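Local coordinates for effector protein Lem4 (lpg1101) (Legionella pneumophila subsp. pneumophila, PDB 6CGK) that acts as a membrane-associated protein tyrosine phosphatase, through a domain of the haloacid dehalogenase superfamily, at residues E35-E43 and S94-K102. The protein carries 1 engineered substitution. Residues are numbered along the deposited sequence; the frame is centred on the assembly and turned at random.
Sequences EVISSPLCE and SRNHENYIK. With PO4 (phosphate ion), chain B.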
loop_
_atom_site.group_PDB
_atom_site.type_symbol
_atom_site.label_atom_id
_atom_site.label_comp_id
_atom_site.label_asym_id
_atom_site.label_seq_id
_atom_site.Cartn_x
_atom_site.Cartn_y
_atom_site.Cartn_z
ATOM N N GLU A 35 15.298 -7.226 -3.712
ATOM C CA GLU A 35 16.111 -7.943 -2.742
ATOM C C GLU A 35 15.292 -8.758 -1.765
ATOM O O GLU A 35 15.865 -9.346 -0.840
ATOM C CB GLU A 35 17.048 -6.989 -2.000
ATOM C CG GLU A 35 16.446 -5.767 -1.374
ATOM C CD GLU A 35 17.512 -4.711 -1.122
ATOM O OE1 GLU A 35 17.911 -4.027 -2.087
ATOM O OE2 GLU A 35 17.974 -4.579 0.032
ATOM N N VAL A 36 13.987 -8.875 -1.979
ATOM C CA VAL A 36 13.125 -9.634 -1.086
ATOM C C VAL A 36 12.258 -10.635 -1.844
ATOM O O VAL A 36 11.924 -11.703 -1.331
ATOM C CB VAL A 36 12.259 -8.666 -0.252
ATOM C CG1 VAL A 36 10.910 -9.273 0.048
ATOM C CG2 VAL A 36 12.991 -8.330 1.050
ATOM N N ILE A 37 11.865 -10.294 -3.080
ATOM C CA ILE A 37 10.876 -11.128 -3.767
ATOM C C ILE A 37 11.321 -12.596 -3.834
ATOM O O ILE A 37 10.508 -13.513 -3.645
ATOM C CB ILE A 37 10.559 -10.562 -5.166
ATOM C CG1 ILE A 37 9.437 -11.380 -5.783
ATOM C CG2 ILE A 37 11.781 -10.580 -6.076
ATOM C CD1 ILE A 37 8.133 -11.186 -5.038
ATOM N N SER A 38 12.606 -12.844 -4.055
ATOM C CA SER A 38 13.125 -14.204 -4.154
ATOM C C SER A 38 13.716 -14.703 -2.861
ATOM O O SER A 38 14.427 -15.718 -2.871
ATOM C CB SER A 38 14.201 -14.310 -5.235
ATOM O OG SER A 38 13.602 -14.111 -6.494
ATOM N N SER A 39 13.488 -14.003 -1.773
ATOM C CA SER A 39 14.126 -14.454 -0.538
ATOM C C SER A 39 13.397 -15.671 0.021
ATOM O O SER A 39 12.214 -15.878 -0.249
ATOM C CB SER A 39 14.130 -13.346 0.521
ATOM O OG SER A 39 12.802 -12.951 0.862
ATOM N N PRO A 40 14.104 -16.508 0.777
ATOM C CA PRO A 40 13.453 -17.671 1.389
ATOM C C PRO A 40 12.185 -17.320 2.166
ATOM O O PRO A 40 11.177 -18.016 2.029
ATOM C CB PRO A 40 14.552 -18.205 2.299
ATOM C CG PRO A 40 15.817 -17.920 1.529
ATOM C CD PRO A 40 15.562 -16.528 0.949
ATOM N N LEU A 41 12.208 -16.248 2.953
ATOM C CA LEU A 41 11.049 -15.918 3.792
ATOM C C LEU A 41 9.853 -15.500 2.947
ATOM O O LEU A 41 8.710 -15.897 3.220
ATOM C CB LEU A 41 11.423 -14.812 4.774
ATOM C CG LEU A 41 10.284 -14.228 5.630
ATOM C CD1 LEU A 41 9.701 -15.311 6.530
ATOM C CD2 LEU A 41 10.770 -13.054 6.469
ATOM N N CYS A 42 10.102 -14.693 1.910
ATOM C CA CYS A 42 9.022 -14.278 1.040
ATOM C C CYS A 42 8.459 -15.479 0.277
ATOM O O CYS A 42 7.239 -15.657 0.220
ATOM C CB CYS A 42 9.554 -13.193 0.119
ATOM S SG CYS A 42 8.357 -12.490 -0.948
ATOM N N GLU A 43 9.335 -16.349 -0.256
ATOM C CA GLU A 43 8.838 -17.534 -0.934
ATOM C C GLU A 43 8.056 -18.432 0.036
ATOM O O GLU A 43 7.013 -18.989 -0.324
ATOM C CB GLU A 43 10.005 -18.280 -1.569
ATOM C CG GLU A 43 9.620 -19.634 -2.031
ATOM C CD GLU A 43 8.869 -19.609 -3.353
ATOM O OE1 GLU A 43 8.244 -20.650 -3.659
ATOM O OE2 GLU A 43 8.890 -18.565 -4.071
ATOM N N SER A 94 1.430 -3.976 -5.545
ATOM C CA SER A 94 2.744 -4.568 -5.302
ATOM C C SER A 94 2.964 -5.755 -6.219
ATOM O O SER A 94 2.036 -6.520 -6.486
ATOM C CB SER A 94 2.870 -5.018 -3.835
ATOM O OG SER A 94 4.087 -5.725 -3.605
ATOM N N ARG A 95 4.227 -5.952 -6.647
ATOM C CA ARG A 95 4.601 -7.182 -7.338
ATOM C C ARG A 95 4.918 -8.332 -6.378
ATOM O O ARG A 95 5.300 -9.416 -6.859
ATOM C CB ARG A 95 5.843 -6.994 -8.225
ATOM C CG ARG A 95 5.855 -5.806 -9.114
ATOM C CD ARG A 95 7.039 -5.877 -10.067
ATOM N NE ARG A 95 7.056 -4.725 -10.966
ATOM C CZ ARG A 95 7.638 -3.562 -10.680
ATOM N NH1 ARG A 95 8.257 -3.391 -9.513
ATOM N NH2 ARG A 95 7.603 -2.573 -11.564
ATOM N N ASN A 96 4.779 -8.121 -5.080
ATOM C CA ASN A 96 5.023 -9.186 -4.117
ATOM C C ASN A 96 3.739 -10.004 -3.919
ATOM O O ASN A 96 2.676 -9.699 -4.459
ATOM C CB ASN A 96 5.532 -8.588 -2.801
ATOM C CG ASN A 96 6.446 -9.538 -2.048
ATOM O OD1 ASN A 96 6.230 -10.743 -2.054
ATOM N ND2 ASN A 96 7.509 -9.000 -1.464
ATOM N N HIS A 97 3.860 -11.073 -3.152
ATOM C CA HIS A 97 2.770 -12.009 -2.900
ATOM C C HIS A 97 1.789 -11.447 -1.893
ATOM O O HIS A 97 2.192 -10.855 -0.889
ATOM C CB HIS A 97 3.321 -13.312 -2.309
ATOM C CG HIS A 97 4.325 -13.994 -3.176
ATOM N ND1 HIS A 97 3.974 -14.739 -4.280
ATOM C CD2 HIS A 97 5.676 -14.050 -3.092
ATOM C CE1 HIS A 97 5.067 -15.229 -4.841
ATOM N NE2 HIS A 97 6.116 -14.823 -4.141
ATOM N N GLU A 98 0.497 -11.690 -2.147
ATOM C CA GLU A 98 -0.552 -11.255 -1.236
ATOM C C GLU A 98 -0.321 -11.764 0.178
ATOM O O GLU A 98 -0.579 -11.050 1.166
ATOM C CB GLU A 98 -1.894 -11.767 -1.741
ATOM C CG GLU A 98 -3.031 -11.194 -0.949
ATOM C CD GLU A 98 -4.372 -11.566 -1.529
ATOM O OE1 GLU A 98 -4.410 -12.057 -2.678
ATOM O OE2 GLU A 98 -5.389 -11.367 -0.838
ATOM N N ASN A 99 0.070 -13.029 0.303
ATOM C CA ASN A 99 0.204 -13.581 1.656
ATOM C C ASN A 99 1.437 -13.054 2.371
ATOM O O ASN A 99 1.480 -13.037 3.618
ATOM C CB ASN A 99 0.204 -15.103 1.595
ATOM C CG ASN A 99 -1.177 -15.629 1.298
ATOM O OD1 ASN A 99 -2.170 -14.997 1.686
ATOM N ND2 ASN A 99 -1.261 -16.759 0.582
ATOM N N TYR A 100 2.458 -12.638 1.634
ATOM C CA TYR A 100 3.598 -12.014 2.308
ATOM C C TYR A 100 3.193 -10.644 2.838
ATOM O O TYR A 100 3.538 -10.269 3.970
ATOM C CB TYR A 100 4.769 -11.896 1.339
ATOM C CG TYR A 100 6.036 -11.310 1.920
ATOM C CD1 TYR A 100 6.845 -12.072 2.777
ATOM C CD2 TYR A 100 6.432 -10.003 1.603
ATOM C CE1 TYR A 100 8.028 -11.547 3.293
ATOM C CE2 TYR A 100 7.608 -9.470 2.102
ATOM C CZ TYR A 100 8.406 -10.254 2.956
ATOM O OH TYR A 100 9.594 -9.755 3.453
ATOM N N ILE A 101 2.475 -9.881 2.014
ATOM C CA ILE A 101 1.990 -8.573 2.441
ATOM C C ILE A 101 1.093 -8.713 3.657
ATOM O O ILE A 101 1.283 -8.014 4.654
ATOM C CB ILE A 101 1.295 -7.855 1.275
ATOM C CG1 ILE A 101 2.333 -7.604 0.185
ATOM C CG2 ILE A 101 0.567 -6.576 1.818
ATOM C CD1 ILE A 101 1.721 -7.101 -1.192
ATOM N N LYS A 102 0.103 -9.617 3.604
ATOM C CA LYS A 102 -0.775 -9.801 4.767
ATOM C C LYS A 102 0.008 -10.230 5.995
ATOM O O LYS A 102 -0.283 -9.789 7.113
ATOM C CB LYS A 102 -1.867 -10.840 4.478
ATOM C CG LYS A 102 -2.903 -10.364 3.442
ATOM C CD LYS A 102 -3.979 -11.419 3.231
ATOM C CE LYS A 102 -5.111 -10.921 2.347
ATOM N NZ LYS A 102 -6.060 -12.046 2.112
HETATM P P PO4 B . 6.756 -3.902 -4.866
HETATM O O1 PO4 B . 5.841 -3.922 -3.654
HETATM O O2 PO4 B . 6.013 -3.788 -6.194
HETATM O O3 PO4 B . 7.536 -5.209 -4.843
HETATM O O4 PO4 B . 7.779 -2.794 -4.726
HETATM O O HOH W 1 8.736 -15.463 -4.424
HETATM O O HOH W 2 11.937 -11.434 3.271
#
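Val36 CG1, in one of its two modelled conformers, touches both Asn96 ND2 and the hydroxyl end of Tyr100, crossing each side chain at about a right angle, 3.9 Å from Tyr100 CE2. Ile37 follows in a type I turn; with CG1 anti to the backbone N (chi1 -175°), its CD1 lies alongside the Asn96 amide, 3.6 Å from Asn96 OD1. That oxygen takes His97 N on a lone pair in its carbonyl plane (OD1 to N 2.6 Å), which helps fix the amide's rotation, while Asn96 ND2 donates to the magnesium ligand Asp25. Ser39 OG donates to Val36 O, caps the helix through a weak bond from Cys42 N, and shares a water with the Tyr100 hydroxyl (water to Tyr100 OH 2.9 Å). Leu41 CG packs at the edge of the Tyr100 ring. In the first helical turn, Cys42 runs over one face of that ring: CA is 3.6 Å from Tyr100 CD1, CB makes a CH-pi contact, and SG, in one of two modelled conformers, a sulfur-aromatic one, 14° off the normal, while meeting the His97 ring at its edge. Glu43 reaches His97 NE2 through a second water, which also donates to Ile37 O (2.7 Å). At the start of 94-102, Ser94 OG donates to phosphate O1 (2.5 Å) and Arg95 N nearly straight to phosphate O2 (2.8 Å, 173°); Ser94 OG also accepts from Asn96 N in an ST turn. Turn 36-39 and helix 40-46 thus pack on 95-97 and the first turn of helix 98-107; phosphate-bound Ser94, ending strand 89-93, is consistent with motif II of this HAD domain.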